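Local coordinates for aminoglycoside 6'-n-acetyltransferase (Salmonella choleraesuis, PDB 2VBQ), which transfers an acetyl group from acetyl-CoA to the 6'-amino group of aminoglycosides, conferring resistance to antibiotics such as amikacin and tobramycin, at residues M21-M26 / A64-M69; S93-L98 / E131-T136. One frame throughout, in Å; residues are numbered along the deposited sequence.

Contact 1 (M21-M26 / A64-M69). With NI (nickel (II) ion), chain D.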
loop_
_atom_site.group_PDB
_atom_site.type_symbol
_atom_site.label_atom_id
_atom_site.label_comp_id
_atom_site.label_asym_id
_atom_site.label_seq_id
_atom_site.Cartn_x
_atom_site.Cartn_y
_atom_site.Cartn_z
ATOM N N MET A 21 23.910 -2.655 -21.966
ATOM C CA MET A 21 22.874 -3.230 -21.093
ATOM C C MET A 21 21.450 -3.017 -21.648
ATOM O O MET A 21 21.139 -1.954 -22.155
ATOM C CB MET A 21 22.987 -2.640 -19.684
ATOM C CG MET A 21 21.851 -3.099 -18.741
ATOM S SD MET A 21 22.136 -2.579 -17.055
ATOM C CE MET A 21 21.824 -0.824 -17.141
ATOM N N ASP A 22 20.601 -4.043 -21.566
ATOM C CA ASP A 22 19.201 -3.901 -21.897
ATOM C C ASP A 22 18.302 -4.199 -20.701
ATOM O O ASP A 22 18.578 -5.119 -19.950
ATOM C CB ASP A 22 18.845 -4.841 -23.042
ATOM C CG ASP A 22 19.345 -4.335 -24.353
ATOM O OD1 ASP A 22 18.740 -3.341 -24.820
ATOM O OD2 ASP A 22 20.339 -4.892 -24.895
ATOM N N ILE A 23 17.236 -3.421 -20.537
ATOM C CA ILE A 23 16.170 -3.757 -19.609
ATOM C C ILE A 23 15.030 -4.424 -20.386
ATOM O O ILE A 23 14.381 -3.810 -21.231
ATOM C CB ILE A 23 15.644 -2.526 -18.827
ATOM C CG1 ILE A 23 16.809 -1.693 -18.248
ATOM C CG2 ILE A 23 14.594 -2.953 -17.762
ATOM C CD1 ILE A 23 17.698 -2.448 -17.244
ATOM N N ARG A 24 14.798 -5.697 -20.098
ATOM C CA ARG A 24 13.773 -6.451 -20.798
ATOM C C ARG A 24 12.571 -6.663 -19.833
ATOM O O ARG A 24 12.745 -7.106 -18.700
ATOM C CB ARG A 24 14.356 -7.784 -21.310
ATOM C CG ARG A 24 15.677 -7.650 -22.142
ATOM C CD ARG A 24 15.406 -7.166 -23.595
ATOM N NE ARG A 24 16.568 -7.125 -24.516
ATOM C CZ ARG A 24 17.643 -7.920 -24.470
ATOM N NH1 ARG A 24 17.772 -8.867 -23.541
ATOM N NH2 ARG A 24 18.606 -7.766 -25.368
ATOM N N GLN A 25 11.359 -6.294 -20.268
ATOM C CA GLN A 25 10.172 -6.714 -19.549
ATOM C C GLN A 25 10.134 -8.224 -19.603
ATOM O O GLN A 25 10.370 -8.834 -20.660
ATOM C CB GLN A 25 8.878 -6.119 -20.134
ATOM C CG GLN A 25 7.635 -6.353 -19.223
ATOM C CD GLN A 25 6.417 -5.622 -19.731
ATOM O OE1 GLN A 25 6.543 -4.602 -20.389
ATOM N NE2 GLN A 25 5.239 -6.136 -19.427
ATOM N N MET A 26 9.870 -8.827 -18.456
ATOM C CA MET A 26 9.944 -10.266 -18.340
ATOM C C MET A 26 8.818 -10.973 -19.067
ATOM O O MET A 26 7.633 -10.671 -18.871
ATOM C CB MET A 26 9.897 -10.699 -16.893
ATOM C CG MET A 26 9.777 -12.209 -16.801
ATOM S SD MET A 26 9.745 -12.736 -15.137
ATOM C CE MET A 26 8.022 -12.430 -14.622
ATOM N N ALA A 64 4.165 -6.168 -13.747
ATOM C CA ALA A 64 5.242 -6.344 -14.720
ATOM C C ALA A 64 6.567 -6.363 -13.986
ATOM O O ALA A 64 6.740 -5.681 -12.968
ATOM C CB ALA A 64 5.261 -5.214 -15.804
ATOM N N SER A 65 7.483 -7.184 -14.491
ATOM C CA SER A 65 8.837 -7.276 -13.966
ATOM C C SER A 65 9.813 -7.024 -15.095
ATOM O O SER A 65 9.474 -7.197 -16.255
ATOM C CB SER A 65 9.087 -8.649 -13.321
ATOM O OG SER A 65 8.266 -8.748 -12.170
ATOM N N PHE A 66 11.012 -6.573 -14.727
ATOM C CA PHE A 66 12.004 -6.071 -15.671
ATOM C C PHE A 66 13.367 -6.672 -15.282
ATOM O O PHE A 66 13.717 -6.667 -14.091
ATOM C CB PHE A 66 12.031 -4.533 -15.642
ATOM C CG PHE A 66 10.684 -3.912 -16.024
ATOM C CD1 PHE A 66 9.698 -3.703 -15.059
ATOM C CD2 PHE A 66 10.393 -3.642 -17.363
ATOM C CE1 PHE A 66 8.416 -3.181 -15.418
ATOM C CE2 PHE A 66 9.121 -3.134 -17.739
ATOM C CZ PHE A 66 8.138 -2.915 -16.762
ATOM N N ILE A 67 14.101 -7.154 -16.289
ATOM C CA ILE A 67 15.383 -7.844 -16.105
ATOM C C ILE A 67 16.507 -7.083 -16.802
ATOM O O ILE A 67 16.442 -6.854 -18.007
ATOM C CB ILE A 67 15.345 -9.282 -16.741
ATOM C CG1 ILE A 67 14.008 -10.010 -16.448
ATOM C CG2 ILE A 67 16.604 -10.082 -16.384
ATOM C CD1 ILE A 67 13.733 -10.336 -15.008
ATOM N N ALA A 68 17.542 -6.721 -16.057
ATOM C CA ALA A 68 18.716 -6.079 -16.638
ATOM C C ALA A 68 19.632 -7.149 -17.213
ATOM O O ALA A 68 20.046 -8.078 -16.491
ATOM C CB ALA A 68 19.424 -5.258 -15.601
ATOM N N MET A 69 19.919 -7.040 -18.513
ATOM C CA MET A 69 20.728 -8.027 -19.237
ATOM C C MET A 69 21.986 -7.354 -19.773
ATOM O O MET A 69 21.895 -6.247 -20.298
ATOM C CB MET A 69 19.946 -8.591 -20.431
ATOM C CG MET A 69 18.634 -9.323 -20.121
ATOM S SD MET A 69 18.835 -10.853 -19.193
ATOM C CE MET A 69 19.931 -11.788 -20.292
HETATM NI NI NI D . 19.848 -2.324 -26.180
HETATM O O HOH W 1 6.410 -8.738 -16.906
#
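The side chains of Arg24 and Met69 cross at about a right angle, with Arg24 NH1 lying 3.6 Å from Met69 CG. The bend of the arginine at CB-CG (chi2 -77°) turns its chain back along its own strand, where the guanidinium lies with one face over Asp22 CB. Arg24 NH2 is 3.4 Å from Asp22 OD2, but that oxygen sits well outside the guanidinium plane, so the salt bridge rests on charge attraction with no N-H aimed at it. The other carboxylate oxygen, Asp22 OD1, binds the nickel ion at 2.0 Å, and His20 is a further protein ligand of the metal.

On the other face of the sheet, Ile23 spans two partners: its CG2 meets Phe66 CB at 3.7 Å, while CD1 reaches Ala68 CB. Gln25, with CG anti to the backbone N (chi1 -170°) and an extended chain, runs obliquely alongside the Phe66 ring, Gln25 CB 3.8 Å from Phe66 CE2; its amide plane is 53° from the ring, and NE2 ends beside Ala64 CB.

Between these two layers of side chains runs the antiparallel pairing of strands 21-25 and 63-70, the first two strands of the GNAT sheet. Asp22 with Met69 and Arg24 with Ile67 are hydrogen-bonded pairs, alternating with the non-hydrogen-bonded pairs Ile23-Ala68 and Gln25-Phe66. Helix 112-126 packs on the Ile23 and Ala68 face, and helix 31-41 on that of Ile67 and Met69. Past the end of strand 21-25, Met26 N still donates to Ser65 O (2.8 Å), and water 1 accepts from Ser65 N and may donate to Met26 O.

Contact 2 (S93-L98 / E131-T136)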
loop_
_atom_site.group_PDB
_atom_site.type_symbol
_atom_site.label_atom_id
_atom_site.label_comp_id
_atom_site.label_asym_id
_atom_site.label_seq_id
_atom_site.Cartn_x
_atom_site.Cartn_y
_atom_site.Cartn_z
ATOM N N SER A 93 -4.645 8.106 -8.204
ATOM C CA SER A 93 -4.844 6.672 -8.375
ATOM C C SER A 93 -5.178 6.398 -9.841
ATOM O O SER A 93 -5.918 7.158 -10.462
ATOM C CB SER A 93 -5.908 6.113 -7.391
ATOM O OG SER A 93 -5.970 4.696 -7.403
ATOM N N PRO A 94 -4.602 5.329 -10.425
ATOM C CA PRO A 94 -3.726 4.344 -9.813
ATOM C C PRO A 94 -2.271 4.852 -9.727
ATOM O O PRO A 94 -1.946 5.924 -10.272
ATOM C CB PRO A 94 -3.821 3.143 -10.778
ATOM C CG PRO A 94 -3.956 3.791 -12.113
ATOM C CD PRO A 94 -4.796 5.055 -11.868
ATOM N N VAL A 95 -1.430 4.074 -9.047
ATOM C CA VAL A 95 -0.026 4.427 -8.811
ATOM C C VAL A 95 0.856 3.262 -9.293
ATOM O O VAL A 95 0.507 2.084 -9.069
ATOM C CB VAL A 95 0.230 4.733 -7.291
ATOM C CG1 VAL A 95 1.723 4.932 -6.992
ATOM C CG2 VAL A 95 -0.560 5.956 -6.851
ATOM N N VAL A 96 1.953 3.593 -9.983
ATOM C CA VAL A 96 2.993 2.590 -10.320
ATOM C C VAL A 96 3.939 2.365 -9.139
ATOM O O VAL A 96 4.548 3.313 -8.604
ATOM C CB VAL A 96 3.758 2.868 -11.695
ATOM C CG1 VAL A 96 4.576 4.156 -11.671
ATOM C CG2 VAL A 96 4.612 1.638 -12.091
ATOM N N PHE A 97 3.994 1.117 -8.673
ATOM C CA PHE A 97 4.658 0.844 -7.418
ATOM C C PHE A 97 5.865 -0.076 -7.606
ATOM O O PHE A 97 5.767 -1.117 -8.272
ATOM C CB PHE A 97 3.698 0.249 -6.342
ATOM C CG PHE A 97 4.229 0.429 -4.936
ATOM C CD1 PHE A 97 5.168 -0.462 -4.400
ATOM C CD2 PHE A 97 3.860 1.545 -4.185
ATOM C CE1 PHE A 97 5.703 -0.262 -3.120
ATOM C CE2 PHE A 97 4.393 1.745 -2.910
ATOM C CZ PHE A 97 5.305 0.828 -2.382
ATOM N N LEU A 98 7.007 0.345 -7.056
ATOM C CA LEU A 98 8.231 -0.473 -7.077
ATOM C C LEU A 98 8.128 -1.550 -5.976
ATOM O O LEU A 98 8.347 -1.264 -4.797
ATOM C CB LEU A 98 9.487 0.416 -6.921
ATOM C CG LEU A 98 10.874 -0.258 -7.095
ATOM C CD1 LEU A 98 11.069 -0.754 -8.543
ATOM C CD2 LEU A 98 12.017 0.662 -6.702
ATOM N N GLU A 131 1.866 9.054 -10.604
ATOM C CA GLU A 131 2.843 8.980 -9.530
ATOM C C GLU A 131 3.467 7.588 -9.515
ATOM O O GLU A 131 2.795 6.589 -9.820
ATOM C CB GLU A 131 2.183 9.242 -8.170
ATOM C CG GLU A 131 1.721 10.680 -7.922
ATOM C CD GLU A 131 0.750 10.795 -6.743
ATOM O OE1 GLU A 131 -0.269 10.070 -6.715
ATOM O OE2 GLU A 131 0.999 11.597 -5.832
ATOM N N MET A 132 4.746 7.551 -9.164
ATOM C CA MET A 132 5.454 6.321 -8.858
ATOM C C MET A 132 5.808 6.339 -7.385
ATOM O O MET A 132 6.219 7.377 -6.845
ATOM C CB MET A 132 6.712 6.183 -9.732
ATOM C CG MET A 132 7.645 4.994 -9.374
ATOM S SD MET A 132 8.811 4.593 -10.693
ATOM C CE MET A 132 9.712 6.146 -10.764
ATOM N N ALA A 133 5.630 5.200 -6.728
ATOM C CA ALA A 133 5.970 5.078 -5.319
ATOM C C ALA A 133 6.745 3.801 -5.006
ATOM O O ALA A 133 6.840 2.870 -5.845
ATOM C CB ALA A 133 4.717 5.184 -4.446
ATOM N N SER A 134 7.284 3.776 -3.784
ATOM C CA SER A 134 8.126 2.699 -3.275
ATOM C C SER A 134 8.188 2.839 -1.754
ATOM O O SER A 134 7.777 3.858 -1.212
ATOM C CB SER A 134 9.519 2.798 -3.888
ATOM O OG SER A 134 10.327 1.690 -3.518
ATOM N N ASP A 135 8.636 1.803 -1.063
ATOM C CA ASP A 135 8.897 1.933 0.353
ATOM C C ASP A 135 10.158 1.146 0.659
ATOM O O ASP A 135 10.581 0.288 -0.117
ATOM C CB ASP A 135 7.704 1.476 1.225
ATOM C CG ASP A 135 7.596 -0.039 1.344
ATOM O OD1 ASP A 135 8.548 -0.691 1.836
ATOM O OD2 ASP A 135 6.538 -0.591 0.977
ATOM N N THR A 136 10.759 1.445 1.794
ATOM C CA THR A 136 11.941 0.714 2.200
ATOM C C THR A 136 12.025 0.770 3.713
ATOM O O THR A 136 11.394 1.616 4.351
ATOM C CB THR A 136 13.246 1.274 1.538
ATOM O OG1 THR A 136 14.223 0.232 1.492
ATOM C CG2 THR A 136 13.814 2.521 2.313
HETATM O O HOH W 2 8.644 -1.743 -2.120
#
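This is a buried pairing of parallel strands within the beta-alpha-beta unit of the GNAT fold: strand 95-103 leads through helix 112-126 to strand 131-136, which lies beside it. The directions of the two short strand segments differ by 31°, and their axes approach to 4.7 Å. Three backbone bonds fix the register. Val96 N donates to Glu131 O, Ala133 N to Val96 O and Leu98 N to Ala133 O, the last nearly straight at the hydrogen.

The Phe97 ring carries much of the side-chain packing. CG anti to the backbone N (chi1 -159°) swings the ring over strand 131-136, where one face covers the Ala133-Ser134 backbone. Ser134 CA makes a CH-pi contact 4.0 Å from the ring centroid and 29° off its normal, while Ala133 O lies over the same face nearer the rim. Ala133 CB adds apolar contact with Phe97 CD2, 3.7 Å away. On the opposite face of the sheet, Val96 CG1 presses on Met132 CB at 3.5 Å, and both residues pack against helix 112-126.

Strand 131-136 also pairs antiparallel with a strand of the second subunit, carrying the sheet across the dimer interface, where Glu131 OE1 is hydrogen-bonded by Ser92 of its own chain and OE2 forms a salt bridge with Arg162 of the second subunit. Near the C-terminal ends of the segments, Asp135 OD1 hydrogen-bonds the bound bisubstrate analogue, in keeping with its role in substrate binding, and OD2 bonds to Asn88 of the second subunit. Water 2 donates to Leu98 O at 2.7 Å and, weakly, to Asp135 O at 3.4 Å.

How the contacts relate
Both contacts belong to one five-stranded sheet and lie on opposite sides of the chain's centre, their own centres about 19 Å apart. Contact 1 pairs the outermost strand 21-25 antiparallel with its neighbour and is only partly buried, with charged and metal-binding groups on one face. Contact 2 is buried and parallel, and its outermost strand is continued by the second subunit, so an edge within the chain becomes interior in the dimer. Helix 112-126 packs against both. Their polar chemistry follows their place: contact 1 supplies one nickel ligand, Asp22, at the partly exposed edge, whereas contact 2 takes part in substrate binding on the buried dimer side.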